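Local coordinates for Lin2960 protein (Listeria innocua, PDB 3OOP) that probably binds DNA as a transcription regulator of the MarR family, though its own function has not been established, at residues A[41-46]-A[73-78]; A[45-50]-A[107-112]. All blocks are in the same frame, centred on the assembly; numbering follows the deposited sequence.

Contact 1 of 2, residues A[41-46]-A[73-78]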
loop_
_atom_site.group_PDB
_atom_site.type_symbol
_atom_site.label_atom_id
_atom_site.label_comp_id
_atom_site.label_asym_id
_atom_site.label_seq_id
_atom_site.Cartn_x
_atom_site.Cartn_y
_atom_site.Cartn_z
ATOM N N SER A 41 3.901 17.315 13.615
ATOM C CA SER A 41 2.975 16.207 13.870
ATOM C C SER A 41 2.376 16.312 15.262
ATOM O O SER A 41 1.158 16.179 15.438
ATOM C CB SER A 41 3.669 14.855 13.715
ATOM O OG SER A 41 4.097 14.686 12.377
ATOM N N VAL A 42 3.233 16.557 16.247
ATOM C CA VAL A 42 2.789 16.647 17.631
ATOM C C VAL A 42 1.958 17.917 17.858
ATOM O O VAL A 42 0.878 17.849 18.440
ATOM C CB VAL A 42 3.963 16.511 18.628
ATOM C CG1 VAL A 42 3.494 16.784 20.040
ATOM C CG2 VAL A 42 4.551 15.100 18.547
ATOM N N LEU A 43 2.450 19.059 17.377
ATOM C CA LEU A 43 1.723 20.333 17.490
ATOM C C LEU A 43 0.321 20.274 16.899
ATOM O O LEU A 43 -0.642 20.707 17.543
ATOM C CB LEU A 43 2.486 21.457 16.789
ATOM C CG LEU A 43 3.354 22.443 17.543
ATOM C CD1 LEU A 43 3.842 23.497 16.548
ATOM C CD2 LEU A 43 2.615 23.111 18.719
ATOM N N GLU A 44 0.228 19.766 15.665
ATOM C CA GLU A 44 -1.045 19.581 14.958
ATOM C C GLU A 44 -2.008 18.719 15.779
ATOM O O GLU A 44 -3.205 19.018 15.876
ATOM C CB GLU A 44 -0.778 18.945 13.579
ATOM C CG GLU A 44 -1.956 18.205 12.943
ATOM C CD GLU A 44 -1.508 17.127 11.967
ATOM O OE1 GLU A 44 -1.895 15.954 12.152
ATOM O OE2 GLU A 44 -0.761 17.441 11.021
ATOM N N GLY A 45 -1.480 17.634 16.349
ATOM C CA GLY A 45 -2.277 16.732 17.178
ATOM C C GLY A 45 -2.778 17.424 18.426
ATOM O O GLY A 45 -3.919 17.242 18.826
ATOM N N ILE A 46 -1.912 18.213 19.053
ATOM C CA ILE A 46 -2.318 19.002 20.216
ATOM C C ILE A 46 -3.403 20.017 19.843
ATOM O O ILE A 46 -4.438 20.089 20.508
ATOM C CB ILE A 46 -1.108 19.665 20.931
ATOM C CG1 ILE A 46 -0.154 18.587 21.463
ATOM C CG2 ILE A 46 -1.589 20.546 22.088
ATOM C CD1 ILE A 46 1.188 19.110 22.017
ATOM N N ASP A 73 9.016 18.005 25.165
ATOM C CA ASP A 73 10.032 18.838 25.810
ATOM C C ASP A 73 10.553 19.983 24.919
ATOM O O ASP A 73 10.702 21.105 25.394
ATOM C CB ASP A 73 11.158 17.979 26.397
ATOM C CG ASP A 73 10.691 17.149 27.594
ATOM O OD1 ASP A 73 9.672 17.518 28.230
ATOM O OD2 ASP A 73 11.339 16.117 27.906
ATOM N N VAL A 74 10.790 19.721 23.635
ATOM C CA VAL A 74 11.226 20.783 22.713
ATOM C C VAL A 74 10.130 21.842 22.551
ATOM O O VAL A 74 10.415 23.039 22.563
ATOM C CB VAL A 74 11.643 20.242 21.320
ATOM C CG1 VAL A 74 11.981 21.399 20.375
ATOM C CG2 VAL A 74 12.844 19.283 21.450
ATOM N N LEU A 75 8.884 21.397 22.423
ATOM C CA LEU A 75 7.761 22.328 22.229
ATOM C C LEU A 75 7.485 23.196 23.461
ATOM O O LEU A 75 7.094 24.356 23.335
ATOM C CB LEU A 75 6.497 21.586 21.784
ATOM C CG LEU A 75 6.536 20.882 20.421
ATOM C CD1 LEU A 75 5.229 20.109 20.203
ATOM C CD2 LEU A 75 6.777 21.869 19.285
ATOM N N LEU A 76 7.705 22.633 24.645
ATOM C CA LEU A 76 7.654 23.397 25.886
ATOM C C LEU A 76 8.760 24.453 25.932
ATOM O O LEU A 76 8.496 25.613 26.277
ATOM C CB LEU A 76 7.735 22.466 27.104
ATOM C CG LEU A 76 6.461 21.685 27.453
ATOM C CD1 LEU A 76 6.776 20.590 28.445
ATOM C CD2 LEU A 76 5.349 22.600 27.985
ATOM N N ARG A 77 9.976 24.061 25.557
ATOM C CA ARG A 77 11.099 24.990 25.541
ATOM C C ARG A 77 10.893 26.111 24.518
ATOM O O ARG A 77 11.272 27.254 24.772
ATOM C CB ARG A 77 12.413 24.248 25.301
ATOM C CG ARG A 77 13.620 24.935 25.904
ATOM C CD ARG A 77 14.779 23.966 26.073
ATOM N NE ARG A 77 15.174 23.341 24.813
ATOM C CZ ARG A 77 14.954 22.066 24.508
ATOM N NH1 ARG A 77 15.359 21.587 23.338
ATOM N NH2 ARG A 77 14.331 21.271 25.374
ATOM N N LYS A 78 10.269 25.788 23.382
ATOM C CA LYS A 78 9.926 26.780 22.355
ATOM C C LYS A 78 8.720 27.639 22.751
ATOM O O LYS A 78 8.336 28.545 22.003
ATOM C CB LYS A 78 9.683 26.123 20.989
ATOM C CG LYS A 78 10.927 25.477 20.363
ATOM C CD LYS A 78 10.681 24.977 18.945
ATOM C CE LYS A 78 12.003 24.660 18.244
ATOM N NZ LYS A 78 11.845 24.333 16.785
#
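L75 of helix 65-77 meets V42 of helix 37-49 through CD1 and L43 through both methyl branches, and the contact is wholly apolar: no hydrogen bond or charge pair links 41-46 to 73-78. CD1 does double duty, lying 3.8 Å from V42 CG1 and 4.0 Å from L43 CG. The other branch, CD2, rests against the same L43 branch point, 3.9 Å from CG. With its CG anti to its own carbonyl carbon (chi1 -64°), L75 extends toward helix 37-49 and places CD1 against both side chains and CD2 against L43 alone. V42 answers with CB and CG1, the methyl anti to the backbone N (chi1 173°). The backbones stay well apart, L43 CA to L75 CA being 7.9 Å, so side chains alone bridge the gap. All three residues are buried, as befits the hydrophobic core of a winged helix-turn-helix domain. Just past the end of helix 65-77, K78 NZ forms a salt bridge with D34 and a hydrogen bond with Q39. I81 of strand 81-84 packs on both L43 and L75, while L97 of strand 94-97 touches L43 and I57 of helix 54-61 touches V42.

Contact 2 of 2, residues A[45-50]-A[107-112]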
loop_
_atom_site.group_PDB
_atom_site.type_symbol
_atom_site.label_atom_id
_atom_site.label_comp_id
_atom_site.label_asym_id
_atom_site.label_seq_id
_atom_site.Cartn_x
_atom_site.Cartn_y
_atom_site.Cartn_z
ATOM N N GLY A 45 -1.480 17.634 16.349
ATOM C CA GLY A 45 -2.277 16.732 17.178
ATOM C C GLY A 45 -2.778 17.424 18.426
ATOM O O GLY A 45 -3.919 17.242 18.826
ATOM N N ILE A 46 -1.912 18.213 19.053
ATOM C CA ILE A 46 -2.318 19.002 20.216
ATOM C C ILE A 46 -3.403 20.017 19.843
ATOM O O ILE A 46 -4.438 20.089 20.508
ATOM C CB ILE A 46 -1.108 19.665 20.931
ATOM C CG1 ILE A 46 -0.154 18.587 21.463
ATOM C CG2 ILE A 46 -1.589 20.546 22.088
ATOM C CD1 ILE A 46 1.188 19.110 22.017
ATOM N N GLU A 47 -3.188 20.773 18.767
ATOM C CA GLU A 47 -4.197 21.743 18.314
ATOM C C GLU A 47 -5.535 21.056 18.084
ATOM O O GLU A 47 -6.559 21.581 18.477
ATOM C CB GLU A 47 -3.746 22.482 17.041
ATOM C CG GLU A 47 -4.628 23.704 16.655
ATOM C CD GLU A 47 -5.979 23.335 16.049
ATOM O OE1 GLU A 47 -6.079 22.292 15.355
ATOM O OE2 GLU A 47 -6.953 24.105 16.266
ATOM N N ALA A 48 -5.521 19.876 17.467
ATOM C CA ALA A 48 -6.768 19.196 17.094
ATOM C C ALA A 48 -7.529 18.619 18.292
ATOM O O ALA A 48 -8.736 18.349 18.193
ATOM C CB ALA A 48 -6.487 18.106 16.057
ATOM N N ASN A 49 -6.830 18.448 19.415
ATOM C CA ASN A 49 -7.361 17.733 20.582
ATOM C C ASN A 49 -7.272 18.422 21.948
ATOM O O ASN A 49 -7.723 17.851 22.945
ATOM C CB ASN A 49 -6.647 16.390 20.714
ATOM C CG ASN A 49 -6.958 15.448 19.589
ATOM O OD1 ASN A 49 -7.971 14.748 19.614
ATOM N ND2 ASN A 49 -6.076 15.406 18.597
ATOM N N GLU A 50 -6.692 19.620 22.009
ATOM C CA GLU A 50 -6.363 20.251 23.299
ATOM C C GLU A 50 -7.577 20.511 24.211
ATOM O O GLU A 50 -8.660 20.849 23.717
ATOM C CB GLU A 50 -5.588 21.564 23.092
ATOM C CG GLU A 50 -6.298 22.554 22.159
ATOM C CD GLU A 50 -5.733 23.975 22.229
ATOM O OE1 GLU A 50 -6.192 24.833 21.444
ATOM O OE2 GLU A 50 -4.847 24.248 23.067
ATOM N N GLU A 107 -0.484 29.581 11.195
ATOM C CA GLU A 107 0.376 29.930 10.070
ATOM C C GLU A 107 0.776 28.675 9.279
ATOM O O GLU A 107 0.642 28.647 8.050
ATOM C CB GLU A 107 1.606 30.694 10.587
ATOM C CG GLU A 107 2.500 31.332 9.515
ATOM C CD GLU A 107 3.677 32.112 10.100
ATOM O OE1 GLU A 107 4.524 32.583 9.307
ATOM O OE2 GLU A 107 3.762 32.259 11.345
ATOM N N LEU A 108 1.231 27.637 9.986
ATOM C CA LEU A 108 1.632 26.376 9.350
ATOM C C LEU A 108 0.456 25.672 8.683
ATOM O O LEU A 108 0.586 25.205 7.540
ATOM C CB LEU A 108 2.313 25.446 10.362
ATOM C CG LEU A 108 3.607 25.957 10.990
ATOM C CD1 LEU A 108 4.008 25.101 12.199
ATOM C CD2 LEU A 108 4.732 25.994 9.958
ATOM N N ARG A 109 -0.680 25.596 9.380
ATOM C CA ARG A 109 -1.869 24.951 8.825
ATOM C C ARG A 109 -2.274 25.604 7.507
ATOM O O ARG A 109 -2.633 24.915 6.560
ATOM C CB ARG A 109 -3.041 24.985 9.805
ATOM C CG ARG A 109 -2.999 23.912 10.880
ATOM C CD ARG A 109 -4.397 23.426 11.220
ATOM N NE ARG A 109 -4.450 22.675 12.474
ATOM C CZ ARG A 109 -4.243 21.367 12.584
ATOM N NH1 ARG A 109 -3.943 20.641 11.512
ATOM N NH2 ARG A 109 -4.335 20.780 13.775
ATOM N N ASP A 110 -2.202 26.930 7.455
ATOM C CA ASP A 110 -2.583 27.683 6.244
ATOM C C ASP A 110 -1.667 27.359 5.060
ATOM O O ASP A 110 -2.131 27.200 3.922
ATOM C CB ASP A 110 -2.612 29.194 6.521
ATOM C CG ASP A 110 -3.826 29.627 7.352
ATOM O OD1 ASP A 110 -4.816 28.866 7.454
ATOM O OD2 ASP A 110 -3.791 30.748 7.908
ATOM N N ILE A 111 -0.369 27.247 5.341
ATOM C CA ILE A 111 0.617 26.907 4.316
ATOM C C ILE A 111 0.371 25.498 3.797
ATOM O O ILE A 111 0.341 25.276 2.578
ATOM C CB ILE A 111 2.055 27.029 4.838
ATOM C CG1 ILE A 111 2.381 28.498 5.112
ATOM C CG2 ILE A 111 3.047 26.470 3.804
ATOM C CD1 ILE A 111 3.290 28.671 6.282
ATOM N N VAL A 112 0.193 24.550 4.719
ATOM C CA VAL A 112 -0.090 23.161 4.347
ATOM C C VAL A 112 -1.385 23.039 3.533
ATOM O O VAL A 112 -1.423 22.336 2.517
ATOM C CB VAL A 112 -0.101 22.237 5.594
ATOM C CG1 VAL A 112 -0.543 20.829 5.234
ATOM C CG2 VAL A 112 1.289 22.221 6.250
#
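E47 and R109 meet through bent side chains: E47 sets CG anti to its backbone N (chi1 -169°) and then folds at chi2 (-75°), which turns its carboxylate toward helix 99-119, while R109 bends at its own chi2 and reaches across to helix 37-49. The result, in the R109 conformer described, is a salt bridge on the surface of the MarR-type fold, between a helix of the winged helix-turn-helix domain and the long helix that follows the wing. A single carboxylate oxygen takes both bonds. R109 NH2 donates to E47 OE1 over 2.8 Å, well off straight, and R109 NE adds a weak bond to the same E47 OE1 at 3.3 Å. The two flat groups stand nearly perpendicular, their planes 80° apart, and OE1 is approached on its anti side; this is therefore not the side-by-side, two-oxygen pairing of a carboxylate with a guanidinium. R109 also touches W40 and E44 of the same helix as E47. Beyond the pair, E50 ties the same end of helix 37-49 to the start of helix 99-119 through a salt bridge to R102, and E50 also bonds to the backbone of L97. Within 45-50, N49 folds its amide back on the helix: ND2 donates to G45 O over 2.8 Å, almost straight and on a carbonyl lone pair.

Overall arrangement
Contacts 1 and 2 both use helix 37-49, overlapping at G45 and I46, and their centres lie 11 Å apart. Contact 1 is buried and apolar and binds that helix to helix 65-77 inside the winged helix-turn-helix domain; contact 2 is polar, at the surface, and binds it to helix 99-119. They also touch directly, E44 O lying 3.0 Å from R109 NH2. I46 adds a further tie, its side chain packing on L95 and L97 of the strand leading into helix 99-119. Through helix 37-49 the domain is thus held both internally and outward. DNA binding is inferred from the family, and neither contact can be assigned a part in it.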